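Uncharacterized protein (Bacteroides vulgatus, PDB 4QB7) is probably a component of the fimbrial tip, belonging to the surface filaments that mediate cell adhesion and biofilm formation. Local coordinates at residues Ile250-Asp255 with Thr259-Asp264; Leu287-Asp292 with Tyr327-Lys332; Ile14-Tyr19 with Ala38-Phe43; Thr29-Leu34 with Asp74-Thr79. All coordinates share one frame; numbering follows the deposited sequence.

Contact 1. Residues Ile250-Asp255 with Thr259-Asp264; sequences INVSDD and TALFSD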
loop_
_atom_site.group_PDB
_atom_site.type_symbol
_atom_site.label_atom_id
_atom_site.label_comp_id
_atom_site.label_asym_id
_atom_site.label_seq_id
_atom_site.Cartn_x
_atom_site.Cartn_y
_atom_site.Cartn_z
ATOM N N ILE A 250 -23.538 6.975 -1.000
ATOM C CA ILE A 250 -23.015 7.431 0.287
ATOM C C ILE A 250 -23.524 8.862 0.512
ATOM O O ILE A 250 -23.252 9.747 -0.298
ATOM C CB ILE A 250 -21.462 7.339 0.435
ATOM C CG1 ILE A 250 -20.955 5.886 0.296
ATOM C CG2 ILE A 250 -21.002 7.911 1.784
ATOM C CD1 ILE A 250 -19.874 5.739 -0.616
ATOM N N ASN A 251 -24.276 9.073 1.608
ATOM C CA ASN A 251 -24.742 10.391 2.006
ATOM C C ASN A 251 -23.575 11.197 2.553
ATOM O O ASN A 251 -23.081 10.889 3.636
ATOM C CB ASN A 251 -25.824 10.266 3.058
ATOM C CG ASN A 251 -26.466 11.552 3.444
ATOM O OD1 ASN A 251 -25.989 12.635 3.153
ATOM N ND2 ASN A 251 -27.604 11.455 4.064
ATOM N N VAL A 252 -23.176 12.258 1.842
ATOM C CA VAL A 252 -22.060 13.115 2.240
ATOM C C VAL A 252 -22.533 14.552 2.610
ATOM O O VAL A 252 -21.731 15.472 2.539
ATOM C CB VAL A 252 -20.959 13.136 1.136
ATOM C CG1 VAL A 252 -20.372 11.758 0.914
ATOM C CG2 VAL A 252 -21.472 13.720 -0.168
ATOM N N SER A 253 -23.789 14.723 3.079
ATOM C CA SER A 253 -24.435 16.027 3.363
ATOM C C SER A 253 -23.905 16.827 4.577
ATOM O O SER A 253 -24.195 18.024 4.656
ATOM C CB SER A 253 -25.932 15.846 3.538
ATOM O OG SER A 253 -26.455 15.028 2.504
ATOM N N ASP A 254 -23.150 16.203 5.501
ATOM C CA ASP A 254 -22.624 16.871 6.697
ATOM C C ASP A 254 -21.527 17.884 6.336
ATOM O O ASP A 254 -20.473 17.505 5.841
ATOM C CB ASP A 254 -22.078 15.821 7.684
ATOM C CG ASP A 254 -21.881 16.280 9.122
ATOM O OD1 ASP A 254 -21.786 17.523 9.358
ATOM O OD2 ASP A 254 -21.793 15.405 10.012
ATOM N N ASP A 255 -21.771 19.158 6.599
ATOM C CA ASP A 255 -20.828 20.234 6.277
ATOM C C ASP A 255 -19.766 20.421 7.368
ATOM O O ASP A 255 -18.730 21.063 7.131
ATOM C CB ASP A 255 -21.599 21.547 6.071
ATOM C CG ASP A 255 -22.268 22.058 7.332
ATOM O OD1 ASP A 255 -23.241 21.402 7.796
ATOM O OD2 ASP A 255 -21.814 23.116 7.863
ATOM N N THR A 259 -17.618 13.152 5.138
ATOM C CA THR A 259 -18.055 11.757 5.180
ATOM C C THR A 259 -17.158 10.869 4.320
ATOM O O THR A 259 -16.947 11.168 3.155
ATOM C CB THR A 259 -19.516 11.697 4.768
ATOM O OG1 THR A 259 -20.251 12.456 5.739
ATOM C CG2 THR A 259 -20.046 10.269 4.662
ATOM N N ALA A 260 -16.662 9.763 4.900
ATOM C CA ALA A 260 -15.801 8.789 4.224
ATOM C C ALA A 260 -16.510 8.011 3.087
ATOM O O ALA A 260 -17.683 7.625 3.230
ATOM C CB ALA A 260 -15.275 7.801 5.239
ATOM N N LEU A 261 -15.763 7.719 1.996
ATOM C CA LEU A 261 -16.277 6.932 0.864
ATOM C C LEU A 261 -15.805 5.460 0.941
ATOM O O LEU A 261 -16.406 4.586 0.316
ATOM C CB LEU A 261 -15.898 7.542 -0.497
ATOM C CG LEU A 261 -16.350 8.979 -0.802
ATOM C CD1 LEU A 261 -15.831 9.400 -2.141
ATOM C CD2 LEU A 261 -17.876 9.153 -0.729
ATOM N N PHE A 262 -14.749 5.201 1.724
ATOM C CA PHE A 262 -14.198 3.860 1.976
ATOM C C PHE A 262 -14.638 3.386 3.332
ATOM O O PHE A 262 -14.758 4.210 4.249
ATOM C CB PHE A 262 -12.645 3.840 1.944
ATOM C CG PHE A 262 -11.900 4.342 0.727
ATOM C CD1 PHE A 262 -12.579 4.691 -0.439
ATOM C CD2 PHE A 262 -10.513 4.408 0.724
ATOM C CE1 PHE A 262 -11.886 5.143 -1.565
ATOM C CE2 PHE A 262 -9.826 4.878 -0.397
ATOM C CZ PHE A 262 -10.519 5.247 -1.529
ATOM N N SER A 263 -14.772 2.059 3.515
ATOM C CA SER A 263 -15.119 1.532 4.831
ATOM C C SER A 263 -13.888 1.612 5.738
ATOM O O SER A 263 -12.779 1.789 5.231
ATOM C CB SER A 263 -15.663 0.113 4.723
ATOM O OG SER A 263 -14.620 -0.825 4.563
ATOM N N ASP A 264 -14.080 1.518 7.058
ATOM C CA ASP A 264 -13.020 1.581 8.075
ATOM C C ASP A 264 -11.892 0.594 7.848
ATOM O O ASP A 264 -10.740 0.891 8.177
ATOM C CB ASP A 264 -13.595 1.315 9.484
ATOM C CG ASP A 264 -14.287 2.500 10.145
ATOM O OD1 ASP A 264 -14.101 3.656 9.662
ATOM O OD2 ASP A 264 -14.996 2.282 11.162
HETATM O O HOH W 1 -19.996 14.961 4.746
#

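Contact 2. Residues Leu287-Asp292 with Tyr327-Lys332; sequences LKINYD and YVLTIK. With SO4 (sulfate ion), chain J; SO4 (sulfate ion), chain K.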
loop_
_atom_site.group_PDB
_atom_site.type_symbol
_atom_site.label_atom_id
_atom_site.label_comp_id
_atom_site.label_asym_id
_atom_site.label_seq_id
_atom_site.Cartn_x
_atom_site.Cartn_y
_atom_site.Cartn_z
ATOM N N LEU A 287 -9.045 12.572 -9.763
ATOM C CA LEU A 287 -10.231 11.790 -9.444
ATOM C C LEU A 287 -11.373 12.215 -10.381
ATOM O O LEU A 287 -11.418 13.369 -10.780
ATOM C CB LEU A 287 -10.667 11.985 -7.972
ATOM C CG LEU A 287 -9.716 11.567 -6.854
ATOM C CD1 LEU A 287 -10.308 11.961 -5.510
ATOM C CD2 LEU A 287 -9.449 10.082 -6.859
ATOM N N LYS A 288 -12.273 11.296 -10.737
ATOM C CA LYS A 288 -13.490 11.544 -11.522
ATOM C C LYS A 288 -14.634 11.151 -10.597
ATOM O O LYS A 288 -14.719 9.987 -10.200
ATOM C CB LYS A 288 -13.502 10.767 -12.859
ATOM C CG LYS A 288 -12.395 11.133 -13.857
ATOM C CD LYS A 288 -12.469 12.582 -14.331
ATOM C CE LYS A 288 -11.590 12.836 -15.515
ATOM N NZ LYS A 288 -12.257 12.425 -16.769
ATOM N N ILE A 289 -15.427 12.129 -10.137
ATOM C CA ILE A 289 -16.481 11.869 -9.162
ATOM C C ILE A 289 -17.866 12.077 -9.767
ATOM O O ILE A 289 -18.051 12.913 -10.675
ATOM C CB ILE A 289 -16.257 12.723 -7.889
ATOM C CG1 ILE A 289 -17.077 12.185 -6.686
ATOM C CG2 ILE A 289 -16.452 14.221 -8.152
ATOM C CD1 ILE A 289 -16.729 12.757 -5.307
ATOM N N ASN A 290 -18.836 11.265 -9.268
ATOM C CA ASN A 290 -20.263 11.293 -9.637
ATOM C C ASN A 290 -21.075 11.536 -8.383
ATOM O O ASN A 290 -20.851 10.865 -7.383
ATOM C CB ASN A 290 -20.683 9.968 -10.278
ATOM C CG ASN A 290 -20.043 9.635 -11.588
ATOM O OD1 ASN A 290 -19.109 10.285 -12.057
ATOM N ND2 ASN A 290 -20.570 8.611 -12.238
ATOM N N TYR A 291 -21.972 12.491 -8.394
ATOM C CA TYR A 291 -22.774 12.799 -7.207
ATOM C C TYR A 291 -24.107 13.411 -7.606
ATOM O O TYR A 291 -24.244 13.973 -8.696
ATOM C CB TYR A 291 -22.024 13.703 -6.191
ATOM C CG TYR A 291 -21.547 15.026 -6.738
ATOM C CD1 TYR A 291 -20.371 15.112 -7.477
ATOM C CD2 TYR A 291 -22.247 16.204 -6.483
ATOM C CE1 TYR A 291 -19.910 16.335 -7.966
ATOM C CE2 TYR A 291 -21.805 17.432 -6.979
ATOM C CZ TYR A 291 -20.632 17.491 -7.719
ATOM O OH TYR A 291 -20.162 18.682 -8.207
ATOM N N ASP A 292 -25.103 13.240 -6.721
ATOM C CA ASP A 292 -26.481 13.712 -6.874
ATOM C C ASP A 292 -26.827 14.674 -5.775
ATOM O O ASP A 292 -26.542 14.389 -4.613
ATOM C CB ASP A 292 -27.437 12.503 -6.836
ATOM C CG ASP A 292 -27.229 11.495 -7.958
ATOM O OD1 ASP A 292 -26.766 11.903 -9.047
ATOM O OD2 ASP A 292 -27.570 10.302 -7.761
ATOM N N TYR A 327 -7.801 12.106 1.365
ATOM C CA TYR A 327 -8.201 13.301 0.618
ATOM C C TYR A 327 -9.541 13.787 1.108
ATOM O O TYR A 327 -10.489 12.995 1.195
ATOM C CB TYR A 327 -8.269 13.033 -0.879
ATOM C CG TYR A 327 -6.988 12.534 -1.496
ATOM C CD1 TYR A 327 -5.860 13.350 -1.565
ATOM C CD2 TYR A 327 -6.922 11.274 -2.084
ATOM C CE1 TYR A 327 -4.668 12.888 -2.123
ATOM C CE2 TYR A 327 -5.740 10.809 -2.668
ATOM C CZ TYR A 327 -4.613 11.617 -2.676
ATOM O OH TYR A 327 -3.452 11.181 -3.268
ATOM N N VAL A 328 -9.622 15.074 1.473
ATOM C CA VAL A 328 -10.892 15.666 1.884
ATOM C C VAL A 328 -11.315 16.608 0.774
ATOM O O VAL A 328 -10.597 17.563 0.467
ATOM C CB VAL A 328 -10.832 16.334 3.274
ATOM C CG1 VAL A 328 -12.183 16.945 3.655
ATOM C CG2 VAL A 328 -10.360 15.334 4.332
ATOM N N LEU A 329 -12.453 16.297 0.142
ATOM C CA LEU A 329 -13.068 17.041 -0.976
ATOM C C LEU A 329 -14.222 17.899 -0.503
ATOM O O LEU A 329 -15.173 17.375 0.106
ATOM C CB LEU A 329 -13.614 16.067 -2.041
ATOM C CG LEU A 329 -12.700 15.414 -3.053
ATOM C CD1 LEU A 329 -11.486 14.727 -2.400
ATOM C CD2 LEU A 329 -13.486 14.426 -3.843
ATOM N N THR A 330 -14.143 19.218 -0.781
ATOM C CA THR A 330 -15.187 20.160 -0.431
ATOM C C THR A 330 -15.891 20.569 -1.709
ATOM O O THR A 330 -15.284 21.184 -2.582
ATOM C CB THR A 330 -14.647 21.371 0.367
ATOM O OG1 THR A 330 -14.024 20.914 1.563
ATOM C CG2 THR A 330 -15.754 22.350 0.743
ATOM N N ILE A 331 -17.170 20.207 -1.829
ATOM C CA ILE A 331 -17.970 20.591 -2.984
ATOM C C ILE A 331 -18.507 21.995 -2.719
ATOM O O ILE A 331 -19.222 22.195 -1.742
ATOM C CB ILE A 331 -19.083 19.561 -3.270
ATOM C CG1 ILE A 331 -18.493 18.128 -3.411
ATOM C CG2 ILE A 331 -19.852 19.997 -4.509
ATOM C CD1 ILE A 331 -19.507 17.054 -3.563
ATOM N N LYS A 332 -18.081 22.978 -3.536
ATOM C CA LYS A 332 -18.509 24.377 -3.428
ATOM C C LYS A 332 -19.878 24.497 -4.051
ATOM O O LYS A 332 -20.031 24.199 -5.236
ATOM C CB LYS A 332 -17.516 25.320 -4.110
ATOM C CG LYS A 332 -16.358 25.754 -3.221
ATOM C CD LYS A 332 -15.707 27.045 -3.759
ATOM C CE LYS A 332 -16.438 28.319 -3.373
ATOM N NZ LYS A 332 -16.553 29.284 -4.511
HETATM S S SO4 J . -21.747 21.969 -7.538
HETATM O O1 SO4 J . -22.485 22.324 -6.325
HETATM O O2 SO4 J . -22.200 22.846 -8.622
HETATM O O3 SO4 J . -20.297 22.105 -7.318
HETATM O O4 SO4 J . -22.024 20.595 -7.906
HETATM S S SO4 K . -23.236 6.698 -11.049
HETATM O O1 SO4 K . -24.130 7.600 -10.416
HETATM O O2 SO4 K . -23.286 6.968 -12.469
HETATM O O3 SO4 K . -21.923 6.981 -10.556
HETATM O O4 SO4 K . -23.627 5.292 -10.740
#

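Contact 3. Residues Ile14-Tyr19 with Ala38-Phe43; sequences IGLDVY and AGFGIF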
loop_
_atom_site.group_PDB
_atom_site.type_symbol
_atom_site.label_atom_id
_atom_site.label_comp_id
_atom_site.label_asym_id
_atom_site.label_seq_id
_atom_site.Cartn_x
_atom_site.Cartn_y
_atom_site.Cartn_z
ATOM N N ILE A 14 19.463 -20.104 14.951
ATOM C CA ILE A 14 19.033 -18.763 14.603
ATOM C C ILE A 14 17.585 -18.603 14.990
ATOM O O ILE A 14 16.730 -19.358 14.531
ATOM C CB ILE A 14 19.303 -18.476 13.096
ATOM C CG1 ILE A 14 20.819 -18.579 12.817
ATOM C CG2 ILE A 14 18.732 -17.100 12.662
ATOM C CD1 ILE A 14 21.204 -18.735 11.466
ATOM N N GLY A 15 17.344 -17.650 15.877
ATOM C CA GLY A 15 16.015 -17.323 16.354
ATOM C C GLY A 15 15.433 -16.206 15.525
ATOM O O GLY A 15 16.181 -15.411 14.928
ATOM N N LEU A 16 14.086 -16.164 15.450
ATOM C CA LEU A 16 13.390 -15.128 14.700
ATOM C C LEU A 16 12.476 -14.363 15.598
ATOM O O LEU A 16 11.834 -14.941 16.465
ATOM C CB LEU A 16 12.564 -15.673 13.508
ATOM C CG LEU A 16 13.214 -16.604 12.506
ATOM C CD1 LEU A 16 12.218 -16.996 11.459
ATOM C CD2 LEU A 16 14.433 -15.975 11.871
ATOM N N ASP A 17 12.341 -13.077 15.321
ATOM C CA ASP A 17 11.426 -12.187 16.007
ATOM C C ASP A 17 11.000 -11.111 15.041
ATOM O O ASP A 17 11.753 -10.758 14.147
ATOM C CB ASP A 17 12.077 -11.588 17.268
ATOM C CG ASP A 17 11.152 -10.715 18.097
ATOM O OD1 ASP A 17 9.935 -11.056 18.200
ATOM O OD2 ASP A 17 11.643 -9.710 18.667
ATOM N N VAL A 18 9.778 -10.628 15.184
ATOM C CA VAL A 18 9.221 -9.551 14.372
ATOM C C VAL A 18 8.783 -8.486 15.351
ATOM O O VAL A 18 8.071 -8.779 16.316
ATOM C CB VAL A 18 8.105 -9.999 13.412
ATOM C CG1 VAL A 18 7.561 -8.829 12.602
ATOM C CG2 VAL A 18 8.593 -11.102 12.491
ATOM N N TYR A 19 9.304 -7.277 15.153
ATOM C CA TYR A 19 9.063 -6.122 15.993
ATOM C C TYR A 19 7.617 -5.693 15.860
ATOM O O TYR A 19 7.079 -5.687 14.756
ATOM C CB TYR A 19 10.036 -5.001 15.615
ATOM C CG TYR A 19 9.738 -3.647 16.211
ATOM C CD1 TYR A 19 8.839 -2.777 15.599
ATOM C CD2 TYR A 19 10.428 -3.189 17.332
ATOM C CE1 TYR A 19 8.575 -1.515 16.129
ATOM C CE2 TYR A 19 10.191 -1.919 17.860
ATOM C CZ TYR A 19 9.261 -1.084 17.254
ATOM O OH TYR A 19 8.996 0.166 17.767
ATOM N N ALA A 38 0.183 -15.544 5.640
ATOM C CA ALA A 38 1.246 -16.361 5.067
ATOM C C ALA A 38 2.647 -16.246 5.726
ATOM O O ALA A 38 3.586 -16.895 5.269
ATOM C CB ALA A 38 1.359 -15.998 3.592
ATOM N N GLY A 39 2.791 -15.419 6.751
ATOM C CA GLY A 39 4.089 -15.176 7.361
ATOM C C GLY A 39 4.936 -14.334 6.430
ATOM O O GLY A 39 4.404 -13.570 5.626
ATOM N N PHE A 40 6.247 -14.498 6.476
ATOM C CA PHE A 40 7.147 -13.709 5.632
ATOM C C PHE A 40 8.260 -14.582 5.056
ATOM O O PHE A 40 8.379 -15.750 5.427
ATOM C CB PHE A 40 7.720 -12.516 6.443
ATOM C CG PHE A 40 8.531 -12.855 7.680
ATOM C CD1 PHE A 40 7.903 -13.094 8.904
ATOM C CD2 PHE A 40 9.920 -12.861 7.639
ATOM C CE1 PHE A 40 8.645 -13.380 10.047
ATOM C CE2 PHE A 40 10.663 -13.152 8.790
ATOM C CZ PHE A 40 10.018 -13.397 9.990
ATOM N N GLY A 41 9.028 -14.013 4.130
ATOM C CA GLY A 41 10.154 -14.675 3.483
ATOM C C GLY A 41 11.475 -13.989 3.786
ATOM O O GLY A 41 11.542 -12.758 3.798
ATOM N N ILE A 42 12.529 -14.779 4.044
ATOM C CA ILE A 42 13.862 -14.290 4.403
ATOM C C ILE A 42 14.895 -14.606 3.340
ATOM O O ILE A 42 14.917 -15.716 2.811
ATOM C CB ILE A 42 14.340 -14.911 5.756
ATOM C CG1 ILE A 42 13.261 -14.845 6.852
ATOM C CG2 ILE A 42 15.676 -14.300 6.228
ATOM C CD1 ILE A 42 13.566 -15.703 8.101
ATOM N N PHE A 43 15.792 -13.638 3.095
ATOM C CA PHE A 43 17.019 -13.740 2.316
ATOM C C PHE A 43 18.146 -13.622 3.298
ATOM O O PHE A 43 18.088 -12.757 4.168
ATOM C CB PHE A 43 17.137 -12.651 1.257
ATOM C CG PHE A 43 16.140 -12.695 0.127
ATOM C CD1 PHE A 43 14.929 -12.009 0.220
ATOM C CD2 PHE A 43 16.461 -13.307 -1.078
ATOM C CE1 PHE A 43 14.031 -11.986 -0.860
ATOM C CE2 PHE A 43 15.561 -13.306 -2.147
ATOM C CZ PHE A 43 14.355 -12.643 -2.035
#

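Contact 4. Residues Thr29-Leu34 with Asp74-Thr79; sequences TTTSTL and DSWGYT. With SO4 (sulfate ion), chain O.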
loop_
_atom_site.group_PDB
_atom_site.type_symbol
_atom_site.label_atom_id
_atom_site.label_comp_id
_atom_site.label_asym_id
_atom_site.label_seq_id
_atom_site.Cartn_x
_atom_site.Cartn_y
_atom_site.Cartn_z
ATOM N N THR A 29 -1.755 -4.529 14.195
ATOM C CA THR A 29 -0.326 -4.437 13.886
ATOM C C THR A 29 0.021 -5.245 12.619
ATOM O O THR A 29 -0.755 -6.110 12.191
ATOM C CB THR A 29 0.553 -4.890 15.067
ATOM O OG1 THR A 29 0.261 -6.245 15.407
ATOM C CG2 THR A 29 0.452 -3.971 16.268
ATOM N N THR A 30 1.196 -4.944 12.025
ATOM C CA THR A 30 1.752 -5.649 10.870
ATOM C C THR A 30 1.956 -7.113 11.288
ATOM O O THR A 30 1.513 -8.022 10.588
ATOM C CB THR A 30 3.070 -4.952 10.412
ATOM O OG1 THR A 30 2.811 -3.583 10.084
ATOM C CG2 THR A 30 3.744 -5.648 9.245
ATOM N N THR A 31 2.570 -7.319 12.469
ATOM C CA THR A 31 2.874 -8.633 13.035
ATOM C C THR A 31 1.655 -9.552 13.130
ATOM O O THR A 31 1.777 -10.725 12.781
ATOM C CB THR A 31 3.509 -8.507 14.403
ATOM O OG1 THR A 31 4.228 -7.280 14.465
ATOM C CG2 THR A 31 4.432 -9.628 14.674
ATOM N N SER A 32 0.495 -9.042 13.588
ATOM C CA SER A 32 -0.691 -9.881 13.711
ATOM C C SER A 32 -1.178 -10.336 12.325
ATOM O O SER A 32 -1.587 -11.494 12.179
ATOM C CB SER A 32 -1.792 -9.166 14.480
ATOM O OG SER A 32 -2.136 -7.963 13.818
ATOM N N THR A 33 -1.066 -9.454 11.308
ATOM C CA THR A 33 -1.413 -9.755 9.913
ATOM C C THR A 33 -0.519 -10.884 9.368
ATOM O O THR A 33 -1.042 -11.850 8.802
ATOM C CB THR A 33 -1.306 -8.505 9.064
ATOM O OG1 THR A 33 -2.083 -7.469 9.674
ATOM C CG2 THR A 33 -1.756 -8.739 7.638
ATOM N N LEU A 34 0.815 -10.800 9.609
ATOM C CA LEU A 34 1.758 -11.835 9.196
ATOM C C LEU A 34 1.486 -13.134 9.934
ATOM O O LEU A 34 1.582 -14.205 9.332
ATOM C CB LEU A 34 3.220 -11.405 9.415
ATOM C CG LEU A 34 3.651 -10.028 8.934
ATOM C CD1 LEU A 34 5.100 -9.842 9.150
ATOM C CD2 LEU A 34 3.357 -9.841 7.495
ATOM N N ASP A 74 3.162 -19.530 19.657
ATOM C CA ASP A 74 3.856 -18.524 20.453
ATOM C C ASP A 74 5.254 -18.133 19.905
ATOM O O ASP A 74 5.882 -17.261 20.495
ATOM C CB ASP A 74 3.973 -19.012 21.911
ATOM C CG ASP A 74 4.557 -20.400 22.089
ATOM O OD1 ASP A 74 5.126 -20.944 21.111
ATOM O OD2 ASP A 74 4.472 -20.933 23.212
ATOM N N SER A 75 5.724 -18.719 18.788
ATOM C CA SER A 75 7.034 -18.338 18.240
ATOM C C SER A 75 7.080 -18.339 16.705
ATOM O O SER A 75 6.222 -18.947 16.071
ATOM C CB SER A 75 8.121 -19.262 18.771
ATOM O OG SER A 75 7.974 -20.542 18.187
ATOM N N TRP A 76 8.085 -17.657 16.118
ATOM C CA TRP A 76 8.343 -17.650 14.670
ATOM C C TRP A 76 9.331 -18.757 14.343
ATOM O O TRP A 76 10.326 -18.913 15.045
ATOM C CB TRP A 76 8.915 -16.312 14.179
ATOM C CG TRP A 76 7.977 -15.165 14.236
ATOM C CD1 TRP A 76 7.910 -14.202 15.199
ATOM C CD2 TRP A 76 7.010 -14.814 13.247
ATOM N NE1 TRP A 76 6.931 -13.291 14.889
ATOM C CE2 TRP A 76 6.328 -13.669 13.716
ATOM C CE3 TRP A 76 6.591 -15.407 12.037
ATOM C CZ2 TRP A 76 5.298 -13.064 12.988
ATOM C CZ3 TRP A 76 5.557 -14.814 11.327
ATOM C CH2 TRP A 76 4.920 -13.661 11.804
ATOM N N GLY A 77 9.048 -19.513 13.293
ATOM C CA GLY A 77 9.889 -20.611 12.852
ATOM C C GLY A 77 10.013 -20.731 11.353
ATOM O O GLY A 77 9.315 -20.058 10.588
ATOM N N TYR A 78 10.942 -21.578 10.942
ATOM C CA TYR A 78 11.262 -21.925 9.562
ATOM C C TYR A 78 11.566 -23.425 9.572
ATOM O O TYR A 78 11.933 -23.957 10.626
ATOM C CB TYR A 78 12.418 -21.053 9.013
ATOM C CG TYR A 78 13.686 -21.079 9.845
ATOM C CD1 TYR A 78 13.837 -20.249 10.950
ATOM C CD2 TYR A 78 14.756 -21.896 9.498
ATOM C CE1 TYR A 78 15.002 -20.265 11.717
ATOM C CE2 TYR A 78 15.934 -21.910 10.247
ATOM C CZ TYR A 78 16.050 -21.098 11.364
ATOM O OH TYR A 78 17.195 -21.110 12.129
ATOM N N THR A 79 11.344 -24.119 8.443
ATOM C CA THR A 79 11.524 -25.574 8.324
ATOM C C THR A 79 13.008 -25.976 8.129
ATOM O O THR A 79 13.501 -26.829 8.880
ATOM C CB THR A 79 10.634 -26.147 7.210
ATOM O OG1 THR A 79 11.001 -25.557 5.960
ATOM C CG2 THR A 79 9.145 -25.915 7.467
HETATM S S SO4 O . 13.188 -22.235 14.432
HETATM O O1 SO4 O . 12.025 -22.733 15.173
HETATM O O2 SO4 O . 13.261 -20.762 14.481
HETATM O O3 SO4 O . 14.414 -22.762 15.038
HETATM O O4 SO4 O . 13.062 -22.711 13.055
#

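Contact 1. Residues Ile250-Asp255 with Thr259-Asp264
The flat groups met by side chains here are peptide carbonyls, not rings: Thr259 CG2 comes to 3.3 Å from Asn251 O, and Ile250 CG2 to 3.6 Å from Ala260 O. Asn251 directs its CB away from Thr259-Asp264, and its amide oxygen OD1 accepts Ser253 N (3.0 Å), the donor tilted 21° out of the carbonyl plane; this is an Asx turn. Ser253 OG is held from the neighbouring strand by Ile188 N. Ile250 CG2, set opposite the backbone N (chi1 -61° for CG1), lies alongside Thr259 CG2 at 3.8 Å, the two side chains running opposite ways, while the other branch carries CD1 to within 4.0 Å of Leu261 CD2. That leucine methyl sits equally close to Val252 CG1, which also touches Thr259 CB. Replacing Ile250 by alanine would probably rob Thr259 CG2 of its methyl partner and leave Leu261 CD2 with Val252 CG1 alone, opening a gap where CD1 had been. Strand 250-251 pairs with 186-196 in one sheet, whereas 259-270 pairs with 159-178 in another, and only three residues separate the two segments; the contact therefore lies where the chain passes between two sheets of a fimbrillin-like fold. At the turn end a water lies 2.8 Å from Asp254 O and is also hydrogen-bonded to Thr259 OG1, while Asp254 OD1 is taken by Gln256 N. The chemistry implies a crossing held by methyl packing and by one water bridge, with each strand drawing its backbone bonds from its own sheet.

Contact 2. Residues Leu287-Asp292 with Tyr327-Lys332
Leu329 presents a forked bump to the opposite strand: CD2 meets Ile289 CD1 tip to tip at 3.9 Å, while CD1 lies 4.3 Å from Leu287 CD1. The fork thus fits between two inward-pointing side chains two residues apart. Two residues on, Ile331 fills the hollow over Tyr291. Its CD1 stands above the ring centre, 4.1 Å from the centroid and 9° off the normal, a CH-pi contact, and its CG2 reaches the rim near CE2 and is 3.9 Å from Tyr291 OH. Tyr291 holds CG between its backbone N and carbonyl carbon (chi1 58°), and its side chain lies alongside Ile331, running the other way. The strands belong to different sheets stacked face to face as in a beta sandwich: 287-292 pairs with 186-196 and 301-313, 327-331 with 159-178 and 338-346, and their axes approach to 11.7 Å at -50°. On the adjacent strand Ile174 touches Leu329 and Val176 touches Ile331, and Ile338 packs on Ile289. Where the interface ends, Tyr291 OH donates to O4 of a sulfate (2.7 Å), which lies at the ring edge. An alanine in place of Tyr291 is likely to leave Ile331 CD1 without a face to rest on and that sulfate without its hydroxyl donor. On the outer side of the same strand, Asn290 ND2 gives a hydrogen bond to O3 of a second sulfate at 2.7 Å; both ions probably come from the crystallisation liquor.

Contact 3. Residues Ile14-Tyr19 with Ala38-Phe43
Leu16 is the first residue of Ile14-Tyr19 to touch the other strand: its two methyls close on the end of Ile42, CD1 at 3.8 Å and CD2 at 3.9 Å from Ile42 CD1. The two side chains reach for each other tip to tip, and Leu16 CD1 also lies near Phe40 CZ, at 4.5 Å. Asp17 turns the other way, where its OD2 makes a weak hydrogen bond to Gln161 NE2. Strand 15-18 lies in the predicted propeptide, present in the crystallised protein, and runs parallel to 159-178; strand 40-43, flanked by 64-72 and 90-97, packs across from it, the axes 11.2 Å apart at 126°. The strands face each other across a hydrophobic layer of the N-terminal lobe, consistent with a fimbrillin-like fold; if the predicted cleavage occurs, the leading strand would be lost from this packing. Val18 comes next, its side chain lying beside that of Phe40 and pointing the opposite way. With CG1 anti to the backbone N (chi1 180°), CG2 is the methyl directed at the ring, where it meets CE1 and CZ obliquely. Phe40 holds its CG between N and the carbonyl carbon (chi1 60°), which carries the ring out to Val18, among Trp76, Phe162 and Phe164, each meeting it edge-to-face. Tyr19, beyond the strand, lays its ring against Lys163 in a cation-pi contact.

Contact 4. Residues Thr29-Leu34 with Asp74-Thr79
Trp76, with CG anti to its carbonyl carbon (chi1 -68°) and the indole turned about CB-CG (chi2 99°), points the edge of its six-membered ring at the helix, where Thr31 and Leu34 receive it. Thr31 CG2 lies in the ring plane, 3.9 Å from Trp76 CZ2, and Leu34 CB approaches the same rim at 3.7 Å from Trp76 CH2. Thr31 and Leu34, three residues apart and so on one flank of the helix, both meet the edge of the indole. That helix, 30-36, starts with an N-cap: Thr29 OG1 accepts Ser32 N in a weak bond of 3.3 Å, and Thr33 OG1 donates to Thr29 O. Strand 75-77 pairs antiparallel with 64-72, and Trp76 joins that sheet to the helix. Trp71 meets the indole edge-to-face, and Leu16 and Val18 touch it from strand 15-18. Thr31 OG1 has weak bonds to Tyr19 O and Thr20 OG1. Further along, Tyr78 N donates to O4 of a sulfate, probably from the crystallisation liquor, at 3.2 Å, nearly straight at 166°, and the same oxygen stands 3.3 Å above one face of the Tyr78 ring, toward its rim.

From the N terminus, strand 15-18 opens contact 3, and the helix 30-36 that follows opens contact 4 before contact 3 closes at strand 40-47; contact 4 then closes at strand 75-77, so the two cross. They also touch, with centres about 7 Å apart, through Ile14 with Tyr78 and Phe40 with Trp76, tying the leading strand, the helix and strands 40-47 and 75-77 together. Far along the chain, contact 1 closes a short loop between 250-251 and 259-270, and contact 2 follows in series, closing a longer loop between 286-296 and 323-331. Contacts 1 and 2, centres about 11 Å apart, join the same two sheets, on the far side of the chain's centre from contact 3.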